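Local coordinates for protein 401aa long hypothetical glucose-1-phosphate thymidylyltransferase (Sulfolobus tokodaii, PDB 2GGO) that is a bifunctional enzyme in the synthesis of UDP-N-acetylglucosamine and UDP-N-acetylgalactosamine, joining a nucleotidyltransferase domain to a left-handed beta-helix of hexapeptide repeats, at residues R42-R47 against E107-I112; L328-R333 against I371-K376. One frame throughout, in Å; residues are numbered along the deposited sequence.

Contact 1: R42-R47 against E107-I112; sequences RKCGIR and EICNII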
loop_
_atom_site.group_PDB
_atom_site.type_symbol
_atom_site.label_atom_id
_atom_site.label_comp_id
_atom_site.label_asym_id
_atom_site.label_seq_id
_atom_site.Cartn_x
_atom_site.Cartn_y
_atom_site.Cartn_z
ATOM N N ARG A 42 -18.789 -4.399 -0.249
ATOM C CA ARG A 42 -20.048 -4.405 -0.976
ATOM C C ARG A 42 -20.321 -5.708 -1.659
ATOM O O ARG A 42 -21.485 -6.076 -1.839
ATOM C CB ARG A 42 -20.071 -3.280 -2.000
ATOM C CG ARG A 42 -20.220 -1.943 -1.357
ATOM C CD ARG A 42 -20.037 -0.892 -2.405
ATOM N NE ARG A 42 -20.089 0.460 -1.843
ATOM C CZ ARG A 42 -19.721 1.546 -2.517
ATOM N NH1 ARG A 42 -19.222 1.434 -3.746
ATOM N NH2 ARG A 42 -19.814 2.748 -1.968
ATOM N N LYS A 43 -19.287 -6.432 -2.068
ATOM C CA LYS A 43 -19.542 -7.779 -2.582
ATOM C C LYS A 43 -20.080 -8.699 -1.492
ATOM O O LYS A 43 -20.689 -9.714 -1.788
ATOM C CB LYS A 43 -18.296 -8.422 -3.154
ATOM C CG LYS A 43 -17.914 -7.929 -4.524
ATOM C CD LYS A 43 -16.429 -8.196 -4.784
ATOM C CE LYS A 43 -16.188 -9.546 -5.467
ATOM N NZ LYS A 43 -14.699 -9.760 -5.732
ATOM N N CYS A 44 -19.812 -8.377 -0.228
ATOM C CA CYS A 44 -20.323 -9.185 0.904
ATOM C C CYS A 44 -21.705 -8.740 1.368
ATOM O O CYS A 44 -22.227 -9.322 2.287
ATOM C CB CYS A 44 -19.329 -9.197 2.090
ATOM S SG CYS A 44 -17.880 -10.278 1.666
ATOM N N GLY A 45 -22.278 -7.716 0.724
ATOM C CA GLY A 45 -23.524 -7.136 1.167
ATOM C C GLY A 45 -23.417 -6.083 2.252
ATOM O O GLY A 45 -24.417 -5.792 2.972
ATOM N N ILE A 46 -22.221 -5.498 2.409
ATOM C CA ILE A 46 -22.041 -4.453 3.411
ATOM C C ILE A 46 -22.010 -3.141 2.670
ATOM O O ILE A 46 -21.199 -2.977 1.727
ATOM C CB ILE A 46 -20.756 -4.625 4.235
ATOM C CG1 ILE A 46 -20.789 -5.942 4.961
ATOM C CG2 ILE A 46 -20.615 -3.477 5.279
ATOM C CD1 ILE A 46 -19.647 -6.125 5.897
ATOM N N ARG A 47 -22.891 -2.227 3.073
ATOM C CA ARG A 47 -23.085 -0.958 2.346
ATOM C C ARG A 47 -22.880 0.238 3.231
ATOM O O ARG A 47 -22.485 1.335 2.780
ATOM C CB ARG A 47 -24.486 -0.888 1.810
ATOM C CG ARG A 47 -24.832 -2.011 0.910
ATOM C CD ARG A 47 -24.070 -2.049 -0.362
ATOM N NE ARG A 47 -24.205 -0.827 -1.131
ATOM C CZ ARG A 47 -23.936 -0.742 -2.433
ATOM N NH1 ARG A 47 -23.592 -1.830 -3.143
ATOM N NH2 ARG A 47 -24.046 0.440 -3.045
ATOM N N GLU A 107 -13.782 -14.515 3.044
ATOM C CA GLU A 107 -13.668 -14.671 4.479
ATOM C C GLU A 107 -14.536 -13.676 5.205
ATOM O O GLU A 107 -15.031 -13.959 6.288
ATOM C CB GLU A 107 -12.217 -14.466 4.906
ATOM C CG GLU A 107 -11.213 -15.080 3.960
ATOM C CD GLU A 107 -11.106 -16.585 4.135
ATOM O OE1 GLU A 107 -11.805 -17.138 5.045
ATOM O OE2 GLU A 107 -10.325 -17.204 3.356
ATOM N N ILE A 108 -14.703 -12.498 4.614
ATOM C CA ILE A 108 -15.526 -11.464 5.208
ATOM C C ILE A 108 -16.986 -11.878 5.112
ATOM O O ILE A 108 -17.698 -11.842 6.094
ATOM C CB ILE A 108 -15.301 -10.101 4.549
ATOM C CG1 ILE A 108 -13.928 -9.557 4.939
ATOM C CG2 ILE A 108 -16.386 -9.119 4.963
ATOM C CD1 ILE A 108 -13.485 -8.430 4.087
ATOM N N CYS A 109 -17.426 -12.292 3.934
ATOM C CA CYS A 109 -18.794 -12.738 3.773
ATOM C C CYS A 109 -19.143 -13.829 4.800
ATOM O O CYS A 109 -20.284 -14.002 5.232
ATOM C CB CYS A 109 -18.990 -13.262 2.367
ATOM S SG CYS A 109 -18.705 -12.103 1.009
ATOM N N ASN A 110 -18.130 -14.546 5.202
ATOM C CA ASN A 110 -18.304 -15.682 6.030
ATOM C C ASN A 110 -18.415 -15.240 7.499
ATOM O O ASN A 110 -19.348 -15.634 8.228
ATOM C CB ASN A 110 -17.096 -16.549 5.747
ATOM C CG ASN A 110 -17.167 -17.889 6.386
ATOM O OD1 ASN A 110 -16.924 -18.911 5.723
ATOM N ND2 ASN A 110 -17.477 -17.918 7.690
ATOM N N ILE A 111 -17.481 -14.379 7.912
ATOM C CA ILE A 111 -17.428 -13.802 9.268
ATOM C C ILE A 111 -18.707 -13.044 9.691
ATOM O O ILE A 111 -19.121 -13.101 10.839
ATOM C CB ILE A 111 -16.117 -12.933 9.463
ATOM C CG1 ILE A 111 -15.758 -12.790 10.930
ATOM C CG2 ILE A 111 -16.239 -11.541 8.870
ATOM C CD1 ILE A 111 -14.356 -12.187 11.166
ATOM N N ILE A 112 -19.362 -12.359 8.762
ATOM C CA ILE A 112 -20.482 -11.484 9.128
ATOM C C ILE A 112 -21.733 -12.278 9.485
ATOM O O ILE A 112 -22.707 -11.734 10.024
ATOM C CB ILE A 112 -20.810 -10.453 8.009
ATOM C CG1 ILE A 112 -21.211 -11.167 6.714
ATOM C CG2 ILE A 112 -19.631 -9.510 7.806
ATOM C CD1 ILE A 112 -21.402 -10.218 5.514
#
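A disulfide between Cys-44 and Cys-109 ties the residue just after helix 33-43 to helix 106-111, with SG to SG at 2.1 Å. Its C-S-S-C torsion of -88° is close to the relaxed right angle, and the two CA atoms come within 4.8 Å. Both sulfurs stand anti to their own carbonyl carbons, beside the backbone N. The CB of Cys-44 points toward helix 106-111, and its SG ends 3.1 Å from the backbone N of Cys-109.

Apolar contacts flank the bridge. On one side CG2 of Ile-108 lies against the sulfur of Cys-44 at 3.8 Å. Ile-112, one turn further on, has CG1 between its backbone N and carbonyl carbon (chi1 61°), which carries CD1 to within 3.4 Å of the carbonyl O of Cys-44. Its other branch, CG2, meets CD1 of Ile-46 tip to tip, 3.9 Å apart.

No hydrogen bond crosses; backbone bonds instead shape each segment. Gly-45, at positive phi, ends helix 33-43 in a Schellman motif, and the chain then turns to bring Ile-46 back toward Ile-112.

Ile-46, Ile-108 and Ile-112 all rest on Leu-94 of strand 92-97, and Ile-108 also reaches Ile-160 of strand 155-164. The covalent link thus fastens the loop that ends helix 33-43 to helix 106-111 beside the central mixed sheet, an arrangement that fits the GT-A type nucleotidyltransferase fold, while Ile-111 packs from helix 106-111 onto Ala-118 and Ile-120 of strand 117-123.

Contact 2: L328-R333 against I371-K376; sequences LIANLR and ILPGVK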
loop_
_atom_site.group_PDB
_atom_site.type_symbol
_atom_site.label_atom_id
_atom_site.label_comp_id
_atom_site.label_asym_id
_atom_site.label_seq_id
_atom_site.Cartn_x
_atom_site.Cartn_y
_atom_site.Cartn_z
ATOM N N LEU A 328 18.865 8.688 -13.551
ATOM C CA LEU A 328 19.131 7.268 -13.621
ATOM C C LEU A 328 18.987 6.949 -12.161
ATOM O O LEU A 328 19.374 7.705 -11.329
ATOM C CB LEU A 328 20.563 6.860 -13.960
ATOM C CG LEU A 328 21.061 7.551 -15.198
ATOM C CD1 LEU A 328 22.327 7.259 -15.591
ATOM C CD2 LEU A 328 20.196 6.622 -16.168
ATOM N N ILE A 329 18.232 5.921 -11.873
ATOM C CA ILE A 329 18.169 5.318 -10.568
ATOM C C ILE A 329 19.019 4.077 -10.499
ATOM O O ILE A 329 18.979 3.208 -11.364
ATOM C CB ILE A 329 16.681 4.959 -10.185
ATOM C CG1 ILE A 329 15.812 6.217 -10.335
ATOM C CG2 ILE A 329 16.691 4.341 -8.716
ATOM C CD1 ILE A 329 14.404 6.038 -9.941
ATOM N N ALA A 330 19.790 3.944 -9.438
ATOM C CA ALA A 330 20.576 2.776 -9.229
ATOM C C ALA A 330 19.722 1.791 -8.431
ATOM O O ALA A 330 19.055 2.208 -7.509
ATOM C CB ALA A 330 21.711 3.168 -8.412
ATOM N N ASN A 331 19.768 0.497 -8.738
ATOM C CA ASN A 331 18.994 -0.455 -7.942
ATOM C C ASN A 331 19.834 -1.533 -7.266
ATOM O O ASN A 331 19.277 -2.508 -6.750
ATOM C CB ASN A 331 17.880 -1.104 -8.747
ATOM C CG ASN A 331 18.331 -1.614 -10.023
ATOM O OD1 ASN A 331 19.452 -1.356 -10.448
ATOM N ND2 ASN A 331 17.456 -2.312 -10.702
ATOM N N LEU A 332 21.146 -1.345 -7.228
ATOM C CA LEU A 332 22.086 -2.327 -6.686
ATOM C C LEU A 332 23.275 -1.637 -6.004
ATOM O O LEU A 332 23.881 -0.772 -6.626
ATOM C CB LEU A 332 22.573 -3.176 -7.836
ATOM C CG LEU A 332 23.412 -4.438 -7.690
ATOM C CD1 LEU A 332 22.485 -5.567 -7.255
ATOM C CD2 LEU A 332 23.935 -4.694 -9.030
ATOM N N ARG A 333 23.615 -2.029 -4.763
ATOM C CA ARG A 333 24.774 -1.448 -4.027
ATOM C C ARG A 333 26.093 -1.992 -4.605
ATOM O O ARG A 333 26.117 -3.116 -5.162
ATOM C CB ARG A 333 24.753 -1.774 -2.522
ATOM C CG ARG A 333 23.562 -1.303 -1.686
ATOM C CD ARG A 333 23.877 -1.513 -0.167
ATOM N NE ARG A 333 25.098 -0.785 0.227
ATOM C CZ ARG A 333 25.168 0.511 0.572
ATOM N NH1 ARG A 333 24.070 1.267 0.619
ATOM N NH2 ARG A 333 26.351 1.064 0.877
ATOM N N ILE A 371 20.485 9.054 -8.755
ATOM C CA ILE A 371 19.859 8.591 -7.477
ATOM C C ILE A 371 20.346 7.225 -6.931
ATOM O O ILE A 371 20.238 6.231 -7.581
ATOM C CB ILE A 371 18.330 8.530 -7.742
ATOM C CG1 ILE A 371 17.932 9.908 -8.310
ATOM C CG2 ILE A 371 17.560 8.086 -6.401
ATOM C CD1 ILE A 371 16.519 10.159 -8.612
ATOM N N LEU A 372 20.939 7.171 -5.694
ATOM C CA LEU A 372 21.400 5.910 -5.166
ATOM C C LEU A 372 20.323 4.888 -4.743
ATOM O O LEU A 372 19.125 5.224 -4.591
ATOM C CB LEU A 372 22.340 6.176 -3.986
ATOM C CG LEU A 372 23.704 6.377 -4.620
ATOM C CD1 LEU A 372 23.794 7.582 -5.561
ATOM C CD2 LEU A 372 24.769 6.529 -3.570
ATOM N N PRO A 373 20.736 3.608 -4.536
ATOM C CA PRO A 373 19.637 2.662 -4.156
ATOM C C PRO A 373 18.960 2.920 -2.767
ATOM O O PRO A 373 19.609 3.414 -1.788
ATOM C CB PRO A 373 20.316 1.260 -4.266
ATOM C CG PRO A 373 21.631 1.535 -5.091
ATOM C CD PRO A 373 22.042 2.914 -4.605
ATOM N N GLY A 374 17.652 2.700 -2.708
ATOM C CA GLY A 374 16.853 2.868 -1.507
ATOM C C GLY A 374 16.659 4.280 -0.976
ATOM O O GLY A 374 16.234 4.455 0.168
ATOM N N VAL A 375 16.937 5.294 -1.814
ATOM C CA VAL A 375 16.842 6.687 -1.373
ATOM C C VAL A 375 15.401 7.109 -1.462
ATOM O O VAL A 375 14.660 6.670 -2.371
ATOM C CB VAL A 375 17.851 7.594 -2.210
ATOM C CG1 VAL A 375 17.364 8.972 -2.403
ATOM C CG2 VAL A 375 19.211 7.602 -1.544
ATOM N N LYS A 376 14.964 7.955 -0.511
ATOM C CA LYS A 376 13.622 8.536 -0.587
ATOM C C LYS A 376 13.722 9.973 -0.926
ATOM O O LYS A 376 14.573 10.671 -0.388
ATOM C CB LYS A 376 12.824 8.361 0.707
ATOM C CG LYS A 376 12.826 6.891 1.129
ATOM C CD LYS A 376 12.137 6.598 2.442
ATOM C CE LYS A 376 12.240 7.762 3.369
ATOM N NZ LYS A 376 11.331 7.469 4.502
#
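Ile-329 and Ile-371 form a parallel beta bridge, their CA atoms 4.8 Å apart, after which both chains continue side by side as loops. Two backbone hydrogen bonds bracket Ile-329: N of Ile-371 donates to O of Leu-328 at 3.1 Å, and N of Ala-330 donates to O of Ile-371 at 3.0 Å. Both are nearly straight, with N-H...O angles of 174° and 169°.

The side chains of Ile-329 and Ile-371 leave the same face of the sheet. They lie alongside each other, CG1 of Ile-329 being 4.3 Å from CB of Ile-371. Beyond the bridge Pro-373 takes over. Its ring carbon CG fits against the methyl CB of Ala-330 at 3.7 Å and also approaches O of Leu-332 at 3.6 Å. A bent, weak CA-H...O contact, 3.4 Å from CA of Pro-373 to O of Ala-330, continues the approach beyond the bridge. Pro-373 and Gly-374 are the central residues of a type II turn from Leu-372 to Val-375, and Gly-374 takes the positive phi that this turn position favours.

Such short parallel bridges separated by turns are characteristic of the left-handed beta-helix built from hexapeptide repeats. Ile-329 and Ile-371 both touch Ala-357, and Ile-371 also packs on Ile-359 of strand 358-359. Asn-331, whose CB points away from Pro-373, uses ND2 to hydrogen-bond Asp-314. On the far side from strand 328-329, strand 370-371 is followed in the three-stranded parallel sheet by strand 388-389, where Val-389 meets Ile-371.

Overall arrangement
Contact 1 and contact 2 belong to the two halves of this bifunctional chain and lie on opposite sides of its centre. Their centres are 42 Å apart and their nearest atoms about 29 Å, so they do not touch; contact 1 closes before contact 2 opens. Contact 1 joins the end of one helix to another in the nucleotidyltransferase half covalently, whereas contact 2 joins strands adjacent in a parallel sheet of the beta-helix by backbone bonds. The side chain of Ile-108 in contact 1 is about 11 Å from that of Tyr-97 and about 12 Å from that of Asn-157, both likely to bind N-acetyl-alpha-D-glucosamine 1-phosphate. Contact 2 is remote from these binding residues.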